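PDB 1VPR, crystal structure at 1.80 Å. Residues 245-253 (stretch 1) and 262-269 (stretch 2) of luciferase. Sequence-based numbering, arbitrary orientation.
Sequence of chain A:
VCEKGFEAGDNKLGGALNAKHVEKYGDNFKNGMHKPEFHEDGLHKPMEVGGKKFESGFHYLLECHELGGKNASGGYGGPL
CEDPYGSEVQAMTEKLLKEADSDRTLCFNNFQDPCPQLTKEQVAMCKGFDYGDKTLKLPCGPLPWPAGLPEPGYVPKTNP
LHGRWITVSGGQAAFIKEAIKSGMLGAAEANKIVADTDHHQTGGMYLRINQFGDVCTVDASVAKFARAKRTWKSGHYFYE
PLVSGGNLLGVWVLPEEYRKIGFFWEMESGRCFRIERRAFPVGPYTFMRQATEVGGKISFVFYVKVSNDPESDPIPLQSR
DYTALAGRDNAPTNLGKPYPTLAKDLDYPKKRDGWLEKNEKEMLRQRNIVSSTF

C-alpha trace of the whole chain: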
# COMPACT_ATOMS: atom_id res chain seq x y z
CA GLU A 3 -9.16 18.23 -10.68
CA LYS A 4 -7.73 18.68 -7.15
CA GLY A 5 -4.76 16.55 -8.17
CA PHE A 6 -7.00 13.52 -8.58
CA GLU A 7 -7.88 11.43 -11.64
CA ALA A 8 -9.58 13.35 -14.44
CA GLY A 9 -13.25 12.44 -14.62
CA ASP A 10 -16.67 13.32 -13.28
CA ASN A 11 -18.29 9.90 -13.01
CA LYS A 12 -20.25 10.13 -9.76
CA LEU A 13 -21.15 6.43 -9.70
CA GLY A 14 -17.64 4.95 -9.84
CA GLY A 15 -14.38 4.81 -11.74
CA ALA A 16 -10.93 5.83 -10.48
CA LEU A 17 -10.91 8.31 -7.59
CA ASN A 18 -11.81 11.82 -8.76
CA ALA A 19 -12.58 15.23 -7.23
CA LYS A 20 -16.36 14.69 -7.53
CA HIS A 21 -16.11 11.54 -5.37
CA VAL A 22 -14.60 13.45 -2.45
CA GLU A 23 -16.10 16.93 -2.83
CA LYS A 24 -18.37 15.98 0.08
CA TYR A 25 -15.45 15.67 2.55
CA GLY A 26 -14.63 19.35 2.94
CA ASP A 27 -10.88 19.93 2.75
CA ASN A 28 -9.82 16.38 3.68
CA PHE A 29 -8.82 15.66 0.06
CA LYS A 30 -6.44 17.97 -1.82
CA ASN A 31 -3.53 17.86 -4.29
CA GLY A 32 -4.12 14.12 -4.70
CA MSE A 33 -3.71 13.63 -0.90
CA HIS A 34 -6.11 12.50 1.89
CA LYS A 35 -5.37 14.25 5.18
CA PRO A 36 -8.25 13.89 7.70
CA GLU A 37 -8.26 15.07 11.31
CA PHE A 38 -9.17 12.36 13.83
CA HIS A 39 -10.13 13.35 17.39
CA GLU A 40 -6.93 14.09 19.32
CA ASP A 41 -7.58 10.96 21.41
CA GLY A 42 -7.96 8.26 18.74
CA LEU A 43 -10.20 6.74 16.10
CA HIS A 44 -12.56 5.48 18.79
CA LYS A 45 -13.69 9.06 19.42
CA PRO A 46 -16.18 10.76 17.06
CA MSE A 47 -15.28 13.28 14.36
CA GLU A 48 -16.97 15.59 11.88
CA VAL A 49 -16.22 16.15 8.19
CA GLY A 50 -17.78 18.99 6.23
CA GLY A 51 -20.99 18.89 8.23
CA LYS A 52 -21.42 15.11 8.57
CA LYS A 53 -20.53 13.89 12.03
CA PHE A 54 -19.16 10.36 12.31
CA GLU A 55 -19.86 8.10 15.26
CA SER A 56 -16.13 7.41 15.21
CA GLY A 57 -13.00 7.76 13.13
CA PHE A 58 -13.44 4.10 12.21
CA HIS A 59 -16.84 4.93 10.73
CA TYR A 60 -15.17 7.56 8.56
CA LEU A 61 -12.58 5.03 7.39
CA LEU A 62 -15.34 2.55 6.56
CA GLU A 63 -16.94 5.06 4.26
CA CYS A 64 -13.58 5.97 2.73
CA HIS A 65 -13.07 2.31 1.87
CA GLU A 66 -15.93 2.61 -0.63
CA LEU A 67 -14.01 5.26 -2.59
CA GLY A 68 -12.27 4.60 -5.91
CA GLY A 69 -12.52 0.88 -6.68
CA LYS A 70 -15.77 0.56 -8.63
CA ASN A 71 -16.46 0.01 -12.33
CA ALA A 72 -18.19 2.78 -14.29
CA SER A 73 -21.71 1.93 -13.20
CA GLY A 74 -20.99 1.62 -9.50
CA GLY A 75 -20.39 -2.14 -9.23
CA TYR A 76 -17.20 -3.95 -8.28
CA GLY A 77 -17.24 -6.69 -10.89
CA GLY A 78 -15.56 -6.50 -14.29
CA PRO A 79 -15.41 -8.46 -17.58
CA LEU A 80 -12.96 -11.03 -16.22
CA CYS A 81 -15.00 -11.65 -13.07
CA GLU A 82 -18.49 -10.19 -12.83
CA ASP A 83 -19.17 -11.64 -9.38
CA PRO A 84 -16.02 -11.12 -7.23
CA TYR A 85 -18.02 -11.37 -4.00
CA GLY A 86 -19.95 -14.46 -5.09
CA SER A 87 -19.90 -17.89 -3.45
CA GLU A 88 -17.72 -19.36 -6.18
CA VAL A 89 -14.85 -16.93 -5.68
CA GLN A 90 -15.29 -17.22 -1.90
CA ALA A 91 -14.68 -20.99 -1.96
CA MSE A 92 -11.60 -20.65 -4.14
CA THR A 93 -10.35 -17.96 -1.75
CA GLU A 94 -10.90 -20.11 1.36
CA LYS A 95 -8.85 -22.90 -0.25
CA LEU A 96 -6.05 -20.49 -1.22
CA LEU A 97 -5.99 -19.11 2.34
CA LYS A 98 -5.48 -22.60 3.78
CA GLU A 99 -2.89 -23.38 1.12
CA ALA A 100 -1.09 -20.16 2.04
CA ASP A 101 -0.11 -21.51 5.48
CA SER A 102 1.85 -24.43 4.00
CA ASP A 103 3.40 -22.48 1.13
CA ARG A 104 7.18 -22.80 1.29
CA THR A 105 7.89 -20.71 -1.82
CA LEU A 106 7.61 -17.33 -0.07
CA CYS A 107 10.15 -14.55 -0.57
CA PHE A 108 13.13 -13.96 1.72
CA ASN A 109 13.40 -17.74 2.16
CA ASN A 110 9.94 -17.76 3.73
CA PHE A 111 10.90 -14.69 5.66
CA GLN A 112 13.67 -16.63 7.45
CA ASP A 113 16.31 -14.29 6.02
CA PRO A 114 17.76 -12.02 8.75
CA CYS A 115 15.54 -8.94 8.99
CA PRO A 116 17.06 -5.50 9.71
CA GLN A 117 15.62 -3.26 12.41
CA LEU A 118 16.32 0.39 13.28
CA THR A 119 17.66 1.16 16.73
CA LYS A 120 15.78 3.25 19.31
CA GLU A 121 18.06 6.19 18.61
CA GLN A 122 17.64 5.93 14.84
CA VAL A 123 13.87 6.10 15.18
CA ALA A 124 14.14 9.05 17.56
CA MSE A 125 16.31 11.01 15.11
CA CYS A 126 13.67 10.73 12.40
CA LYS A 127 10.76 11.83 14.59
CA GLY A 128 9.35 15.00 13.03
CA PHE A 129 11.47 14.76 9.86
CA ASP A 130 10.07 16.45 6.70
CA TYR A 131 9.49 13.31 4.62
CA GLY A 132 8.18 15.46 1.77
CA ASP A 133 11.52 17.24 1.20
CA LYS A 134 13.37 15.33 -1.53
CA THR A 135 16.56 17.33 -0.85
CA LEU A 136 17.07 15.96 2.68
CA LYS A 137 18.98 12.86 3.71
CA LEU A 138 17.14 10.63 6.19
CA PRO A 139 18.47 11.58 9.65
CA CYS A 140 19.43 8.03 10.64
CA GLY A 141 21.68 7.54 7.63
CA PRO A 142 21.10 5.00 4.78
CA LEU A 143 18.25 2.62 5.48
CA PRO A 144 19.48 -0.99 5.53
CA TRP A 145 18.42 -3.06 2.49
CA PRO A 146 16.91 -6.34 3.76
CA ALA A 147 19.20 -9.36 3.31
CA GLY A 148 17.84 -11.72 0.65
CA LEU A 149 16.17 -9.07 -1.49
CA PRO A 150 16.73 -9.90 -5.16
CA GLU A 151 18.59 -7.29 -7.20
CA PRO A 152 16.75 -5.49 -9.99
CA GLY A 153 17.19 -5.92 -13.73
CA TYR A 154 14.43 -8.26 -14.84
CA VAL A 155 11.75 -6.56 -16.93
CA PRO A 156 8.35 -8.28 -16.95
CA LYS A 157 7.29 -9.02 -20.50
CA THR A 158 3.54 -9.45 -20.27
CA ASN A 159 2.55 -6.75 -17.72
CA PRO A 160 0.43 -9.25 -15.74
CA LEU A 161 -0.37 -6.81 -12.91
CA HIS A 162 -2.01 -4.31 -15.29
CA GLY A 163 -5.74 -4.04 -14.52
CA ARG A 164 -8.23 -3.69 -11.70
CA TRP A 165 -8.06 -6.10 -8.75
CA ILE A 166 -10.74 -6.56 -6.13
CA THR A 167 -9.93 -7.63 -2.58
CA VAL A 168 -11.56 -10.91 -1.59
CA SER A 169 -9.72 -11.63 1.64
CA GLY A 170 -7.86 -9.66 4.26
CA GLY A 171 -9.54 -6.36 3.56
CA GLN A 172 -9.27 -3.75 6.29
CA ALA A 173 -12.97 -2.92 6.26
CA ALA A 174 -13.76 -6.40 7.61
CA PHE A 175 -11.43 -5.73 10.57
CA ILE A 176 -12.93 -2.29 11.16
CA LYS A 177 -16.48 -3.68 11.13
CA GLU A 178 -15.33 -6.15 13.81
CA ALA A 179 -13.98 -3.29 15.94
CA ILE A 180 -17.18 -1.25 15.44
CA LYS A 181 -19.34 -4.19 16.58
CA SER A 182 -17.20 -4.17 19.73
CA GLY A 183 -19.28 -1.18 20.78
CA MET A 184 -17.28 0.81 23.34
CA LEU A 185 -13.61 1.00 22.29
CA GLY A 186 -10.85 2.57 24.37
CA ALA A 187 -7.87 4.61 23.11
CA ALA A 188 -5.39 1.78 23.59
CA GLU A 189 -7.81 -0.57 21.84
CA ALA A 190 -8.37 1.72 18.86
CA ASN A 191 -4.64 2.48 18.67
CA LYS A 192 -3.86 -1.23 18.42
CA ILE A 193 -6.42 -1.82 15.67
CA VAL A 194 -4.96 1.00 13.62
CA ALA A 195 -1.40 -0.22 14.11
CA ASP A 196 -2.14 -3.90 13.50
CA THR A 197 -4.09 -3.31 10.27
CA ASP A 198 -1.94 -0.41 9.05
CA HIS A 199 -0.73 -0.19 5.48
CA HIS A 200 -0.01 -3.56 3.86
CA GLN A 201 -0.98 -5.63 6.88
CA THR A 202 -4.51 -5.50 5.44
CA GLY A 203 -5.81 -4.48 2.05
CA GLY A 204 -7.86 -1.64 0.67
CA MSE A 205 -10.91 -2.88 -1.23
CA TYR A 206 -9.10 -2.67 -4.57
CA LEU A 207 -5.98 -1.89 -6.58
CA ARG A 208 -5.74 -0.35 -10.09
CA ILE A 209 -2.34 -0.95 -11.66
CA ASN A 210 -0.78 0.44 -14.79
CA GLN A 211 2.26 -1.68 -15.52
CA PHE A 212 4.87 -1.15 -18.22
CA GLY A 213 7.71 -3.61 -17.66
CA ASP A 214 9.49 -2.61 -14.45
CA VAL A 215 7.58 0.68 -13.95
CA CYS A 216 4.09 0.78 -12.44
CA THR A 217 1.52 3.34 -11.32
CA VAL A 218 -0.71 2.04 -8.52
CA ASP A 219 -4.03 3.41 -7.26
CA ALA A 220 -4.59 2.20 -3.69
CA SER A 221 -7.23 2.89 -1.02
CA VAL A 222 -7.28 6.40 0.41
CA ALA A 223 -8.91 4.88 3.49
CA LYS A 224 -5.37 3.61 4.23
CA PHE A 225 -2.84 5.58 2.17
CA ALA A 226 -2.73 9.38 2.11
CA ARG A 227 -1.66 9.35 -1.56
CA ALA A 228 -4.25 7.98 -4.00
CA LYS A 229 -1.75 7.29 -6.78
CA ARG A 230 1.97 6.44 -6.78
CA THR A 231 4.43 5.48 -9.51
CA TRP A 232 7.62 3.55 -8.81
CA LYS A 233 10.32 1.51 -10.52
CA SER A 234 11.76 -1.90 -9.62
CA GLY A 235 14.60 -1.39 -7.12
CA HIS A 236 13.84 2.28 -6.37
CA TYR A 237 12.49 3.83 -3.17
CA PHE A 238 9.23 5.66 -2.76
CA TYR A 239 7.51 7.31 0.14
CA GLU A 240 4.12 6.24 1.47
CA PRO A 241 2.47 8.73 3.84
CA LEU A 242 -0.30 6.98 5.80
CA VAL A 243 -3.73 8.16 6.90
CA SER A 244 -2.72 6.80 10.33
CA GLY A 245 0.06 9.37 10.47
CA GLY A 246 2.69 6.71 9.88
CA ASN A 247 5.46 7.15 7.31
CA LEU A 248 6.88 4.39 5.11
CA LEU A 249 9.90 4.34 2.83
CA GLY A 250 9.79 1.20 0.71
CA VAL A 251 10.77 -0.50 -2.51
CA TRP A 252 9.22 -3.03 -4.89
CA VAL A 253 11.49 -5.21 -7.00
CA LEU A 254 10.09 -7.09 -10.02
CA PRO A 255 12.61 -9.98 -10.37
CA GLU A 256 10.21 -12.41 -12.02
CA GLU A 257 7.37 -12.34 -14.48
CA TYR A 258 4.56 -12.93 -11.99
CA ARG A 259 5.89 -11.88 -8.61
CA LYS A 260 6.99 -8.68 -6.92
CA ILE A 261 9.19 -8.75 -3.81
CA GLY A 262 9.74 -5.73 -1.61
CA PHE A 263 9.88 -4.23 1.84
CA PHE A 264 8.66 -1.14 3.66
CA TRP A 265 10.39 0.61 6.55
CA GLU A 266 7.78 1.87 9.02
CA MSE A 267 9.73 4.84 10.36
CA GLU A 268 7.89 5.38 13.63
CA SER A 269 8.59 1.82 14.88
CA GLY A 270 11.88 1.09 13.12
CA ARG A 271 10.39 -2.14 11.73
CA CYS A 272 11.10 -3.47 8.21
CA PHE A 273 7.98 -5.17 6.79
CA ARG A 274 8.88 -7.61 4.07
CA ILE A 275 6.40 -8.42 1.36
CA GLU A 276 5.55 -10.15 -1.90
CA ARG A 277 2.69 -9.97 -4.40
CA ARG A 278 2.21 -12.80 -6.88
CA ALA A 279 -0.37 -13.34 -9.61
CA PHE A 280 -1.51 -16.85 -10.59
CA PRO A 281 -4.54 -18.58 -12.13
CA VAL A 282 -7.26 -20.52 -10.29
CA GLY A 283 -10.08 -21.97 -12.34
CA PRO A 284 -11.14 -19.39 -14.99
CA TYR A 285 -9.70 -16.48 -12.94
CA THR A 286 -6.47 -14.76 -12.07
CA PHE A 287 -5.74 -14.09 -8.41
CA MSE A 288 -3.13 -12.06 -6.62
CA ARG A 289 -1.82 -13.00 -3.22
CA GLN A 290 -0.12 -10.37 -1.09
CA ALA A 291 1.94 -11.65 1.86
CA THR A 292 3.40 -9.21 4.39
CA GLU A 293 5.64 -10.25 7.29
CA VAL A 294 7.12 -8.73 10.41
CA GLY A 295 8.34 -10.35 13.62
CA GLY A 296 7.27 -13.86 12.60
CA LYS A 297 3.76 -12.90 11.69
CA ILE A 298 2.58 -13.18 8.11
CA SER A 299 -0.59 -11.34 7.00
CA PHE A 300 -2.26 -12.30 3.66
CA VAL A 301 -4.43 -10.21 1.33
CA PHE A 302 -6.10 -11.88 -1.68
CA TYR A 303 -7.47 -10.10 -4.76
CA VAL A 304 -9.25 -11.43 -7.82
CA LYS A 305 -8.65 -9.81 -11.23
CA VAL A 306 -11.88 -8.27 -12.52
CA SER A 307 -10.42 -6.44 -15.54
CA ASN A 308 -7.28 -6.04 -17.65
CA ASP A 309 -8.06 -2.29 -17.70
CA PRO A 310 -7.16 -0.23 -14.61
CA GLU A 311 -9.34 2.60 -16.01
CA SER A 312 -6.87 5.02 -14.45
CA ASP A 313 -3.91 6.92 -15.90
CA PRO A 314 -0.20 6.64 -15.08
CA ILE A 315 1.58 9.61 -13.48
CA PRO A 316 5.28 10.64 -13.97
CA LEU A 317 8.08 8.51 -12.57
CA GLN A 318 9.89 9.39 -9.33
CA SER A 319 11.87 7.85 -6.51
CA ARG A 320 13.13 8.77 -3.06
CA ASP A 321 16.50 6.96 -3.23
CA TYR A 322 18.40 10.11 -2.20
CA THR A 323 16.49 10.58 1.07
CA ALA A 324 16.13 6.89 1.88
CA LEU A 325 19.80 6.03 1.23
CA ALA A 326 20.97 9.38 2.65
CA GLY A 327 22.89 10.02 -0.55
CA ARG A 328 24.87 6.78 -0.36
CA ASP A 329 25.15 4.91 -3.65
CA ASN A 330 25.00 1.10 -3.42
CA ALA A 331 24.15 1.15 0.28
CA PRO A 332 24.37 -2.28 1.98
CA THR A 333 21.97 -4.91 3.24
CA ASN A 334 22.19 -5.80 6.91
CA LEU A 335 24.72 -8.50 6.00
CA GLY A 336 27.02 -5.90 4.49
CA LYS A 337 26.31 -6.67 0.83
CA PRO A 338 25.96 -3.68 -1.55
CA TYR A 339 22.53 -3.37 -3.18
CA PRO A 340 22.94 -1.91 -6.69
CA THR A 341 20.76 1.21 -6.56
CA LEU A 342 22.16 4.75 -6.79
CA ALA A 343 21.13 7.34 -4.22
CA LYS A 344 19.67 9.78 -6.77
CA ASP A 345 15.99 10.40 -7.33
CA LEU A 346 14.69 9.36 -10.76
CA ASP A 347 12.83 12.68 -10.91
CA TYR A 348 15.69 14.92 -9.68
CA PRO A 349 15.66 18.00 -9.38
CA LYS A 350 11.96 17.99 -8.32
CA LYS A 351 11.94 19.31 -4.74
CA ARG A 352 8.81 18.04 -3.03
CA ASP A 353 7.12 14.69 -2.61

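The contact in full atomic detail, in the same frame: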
# COMPACT_ATOMS: atom_id res chain seq x y z
N GLY A 245 -0.96 8.45 10.03
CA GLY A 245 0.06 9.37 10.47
C GLY A 245 1.42 8.72 10.32
O GLY A 245 2.45 9.38 10.45
N GLY A 246 1.43 7.43 10.04
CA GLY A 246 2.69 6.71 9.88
C GLY A 246 3.40 7.12 8.61
O GLY A 246 2.78 7.74 7.72
N ASN A 247 4.69 6.81 8.51
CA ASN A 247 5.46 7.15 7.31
C ASN A 247 6.26 5.93 6.88
O ASN A 247 6.97 5.33 7.70
CB ASN A 247 6.43 8.31 7.58
CG ASN A 247 5.73 9.62 7.90
OD1 ASN A 247 5.14 10.27 7.03
ND2 ASN A 247 5.78 10.02 9.17
N LEU A 248 6.13 5.54 5.61
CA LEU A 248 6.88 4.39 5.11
C LEU A 248 7.78 4.79 3.97
O LEU A 248 7.43 5.64 3.15
CB LEU A 248 5.95 3.29 4.57
CG LEU A 248 4.73 2.81 5.35
CD1 LEU A 248 3.96 1.78 4.55
CD2 LEU A 248 5.19 2.23 6.68
N LEU A 249 8.96 4.17 3.93
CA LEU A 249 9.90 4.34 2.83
C LEU A 249 10.10 2.90 2.37
O LEU A 249 10.62 2.07 3.12
CB LEU A 249 11.21 4.98 3.30
CG LEU A 249 11.12 6.50 3.46
CD1 LEU A 249 12.39 7.01 4.10
CD2 LEU A 249 10.92 7.16 2.12
N GLY A 250 9.67 2.58 1.16
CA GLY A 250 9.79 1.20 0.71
C GLY A 250 10.20 1.07 -0.73
O GLY A 250 10.37 2.06 -1.42
N VAL A 251 10.33 -0.18 -1.17
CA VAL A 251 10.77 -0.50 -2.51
C VAL A 251 10.09 -1.76 -3.00
O VAL A 251 9.87 -2.67 -2.21
CB VAL A 251 12.32 -0.82 -2.52
CG1 VAL A 251 12.71 -1.42 -3.85
CG2 VAL A 251 13.14 0.43 -2.24
N TRP A 252 9.76 -1.82 -4.29
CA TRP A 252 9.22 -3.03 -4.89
C TRP A 252 10.27 -3.42 -5.92
O TRP A 252 10.83 -2.55 -6.62
CB TRP A 252 7.92 -2.81 -5.70
CG TRP A 252 6.67 -2.76 -4.92
CD1 TRP A 252 5.84 -1.70 -4.79
CD2 TRP A 252 6.08 -3.83 -4.19
NE1 TRP A 252 4.75 -2.04 -4.03
CE2 TRP A 252 4.87 -3.35 -3.65
CE3 TRP A 252 6.45 -5.16 -3.94
CZ2 TRP A 252 4.02 -4.14 -2.87
CZ3 TRP A 252 5.61 -5.95 -3.17
CH2 TRP A 252 4.41 -5.43 -2.64
N VAL A 253 10.56 -4.70 -5.99
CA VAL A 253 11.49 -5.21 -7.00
C VAL A 253 10.63 -6.18 -7.82
O VAL A 253 9.76 -6.87 -7.28
CB VAL A 253 12.67 -6.00 -6.37
CG1 VAL A 253 13.65 -6.46 -7.50
CG2 VAL A 253 13.42 -5.07 -5.34
N GLY A 262 9.33 -7.03 -2.10
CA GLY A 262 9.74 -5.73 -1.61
C GLY A 262 9.76 -5.63 -0.11
O GLY A 262 9.68 -6.64 0.61
N PHE A 263 9.86 -4.42 0.40
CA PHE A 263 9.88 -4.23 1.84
C PHE A 263 9.49 -2.79 2.08
O PHE A 263 9.60 -1.96 1.16
CB PHE A 263 11.29 -4.45 2.39
CG PHE A 263 12.28 -3.48 1.86
CD1 PHE A 263 12.88 -3.69 0.60
CD2 PHE A 263 12.61 -2.34 2.58
CE1 PHE A 263 13.78 -2.76 0.09
CE2 PHE A 263 13.51 -1.40 2.07
CZ PHE A 263 14.09 -1.61 0.84
N PHE A 264 9.04 -2.50 3.29
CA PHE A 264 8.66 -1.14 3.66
C PHE A 264 9.14 -0.88 5.07
O PHE A 264 8.84 -1.65 5.97
CB PHE A 264 7.14 -0.93 3.63
CG PHE A 264 6.56 -0.95 2.26
CD1 PHE A 264 6.24 -2.15 1.65
CD2 PHE A 264 6.42 0.23 1.54
CE1 PHE A 264 5.80 -2.18 0.33
CE2 PHE A 264 5.99 0.21 0.23
CZ PHE A 264 5.68 -0.99 -0.38
N TRP A 265 9.89 0.20 5.24
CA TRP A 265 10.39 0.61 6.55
C TRP A 265 9.34 1.50 7.17
O TRP A 265 9.05 2.56 6.63
CB TRP A 265 11.68 1.40 6.43
CG TRP A 265 12.91 0.57 6.27
CD1 TRP A 265 13.60 0.34 5.12
CD2 TRP A 265 13.60 -0.15 7.31
NE1 TRP A 265 14.68 -0.48 5.37
CE2 TRP A 265 14.71 -0.79 6.71
CE3 TRP A 265 13.39 -0.30 8.69
CZ2 TRP A 265 15.60 -1.58 7.45
CZ3 TRP A 265 14.29 -1.09 9.42
CH2 TRP A 265 15.38 -1.71 8.80
N GLU A 266 8.79 1.08 8.30
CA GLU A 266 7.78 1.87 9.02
C GLU A 266 8.64 2.69 9.98
O GLU A 266 9.11 2.20 11.02
CB GLU A 266 6.85 0.92 9.78
CG GLU A 266 5.74 1.60 10.58
CD GLU A 266 4.87 0.57 11.30
OE1 GLU A 266 5.40 -0.06 12.25
OE2 GLU A 266 3.69 0.39 10.90
N MSE A 267 8.85 3.96 9.62
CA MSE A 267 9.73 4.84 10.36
C MSE A 267 9.44 5.08 11.83
O MSE A 267 10.36 5.20 12.62
CB MSE A 267 9.85 6.17 9.62
CG MSE A 267 10.36 6.06 8.17
SE MSE A 267 12.00 5.05 8.04
CE MSE A 267 13.01 6.01 9.40
N GLU A 268 8.18 5.13 12.22
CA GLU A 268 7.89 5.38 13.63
C GLU A 268 8.16 4.22 14.59
O GLU A 268 8.22 4.44 15.81
CB GLU A 268 6.45 5.85 13.78
CG GLU A 268 6.21 7.19 13.14
CD GLU A 268 6.30 7.15 11.62
OE1 GLU A 268 5.68 6.27 11.00
OE2 GLU A 268 6.99 8.03 11.05
N SER A 269 8.33 3.01 14.06
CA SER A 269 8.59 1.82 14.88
C SER A 269 9.97 1.21 14.60
O SER A 269 10.48 0.40 15.38
CB SER A 269 7.52 0.77 14.60
OG SER A 269 7.69 0.22 13.30

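Two neighbouring strands, 247-253 and 262-266, run antiparallel at 163°, their axes approaching to 4.4 Å, and the pairing buries 732 Å² in all. Leu249 and Trp265 form one hydrogen-bonded pair, with Leu249 N to Trp265 O at 3.1 Å and Trp265 N to Leu249 O at 2.9 Å; Val251 and Phe263 form the next, with Val251 N to Phe263 O at 3.0 Å and Phe263 N to Val251 O at 3.1 Å. Beyond them, Met267 N, just past the strand, donates to Asn247 O at 3.0 Å.

Between these rungs lie the non-hydrogen-bonded pairs, where the chains draw closest, and here glycine shapes the surface. Gly250 faces Phe264 with CA atoms only 3.9 Å apart. The Phe264 ring, in the m rotamer, packs against the bare backbone, its CD2 3.6 Å from Gly250 CA. A CB on Gly250 would stand about 2.1 Å from that CD2, so the ring occupies the very hollow that the missing side chain leaves. Gly262 plays the same part opposite Trp252: the end of the indole comes back close to it, bringing Trp252 CE3 to 3.9 Å from Gly262 N, and a CB on Gly262 would clash with both Trp252 CE3 and Val251 O.

The two aromatic bumps that fill these hollows also meet each other. Phe264 directs its edge at the face of Trp252, the planes at 80°, with Phe264 CZ 4.1 Å from Trp252 CE2; the slightly positive ring hydrogens suit the electron-rich indole. Leu248 extends this same face of the sheet. Leu248 CD1 lies 4.2 Å from Phe264 CD2, and Leu248 CD2 lies against the aliphatic part of Glu266, 3.8 Å from Glu266 CB.

On the other face, Phe263 takes the p rotamer and swings its ring back across the neighbouring strand. Its face covers Val251 N, and Phe263 CE1 comes to 3.6 Å from Val251 CB, two apolar groups packing together and excluding water. Leu249 CD1 touches selenomethionine Met267 SE at 4.4 Å, while the indole of Trp265 leads away.

Polar chemistry closes the less buried end. The CA-to-CB bond of Glu268 points toward the other stretch, and its carboxylate accepts two hydrogen bonds, from Asn247 N to Glu268 OE1 at 2.7 Å and from Asn247 ND2 to Glu268 OE2 at 3.0 Å. Asparagine suits this place because its amide offers a second donor beside the backbone NH, matching the two carboxylate oxygens. Gly246 CA also lies close, 3.2 Å from Glu268 OE1.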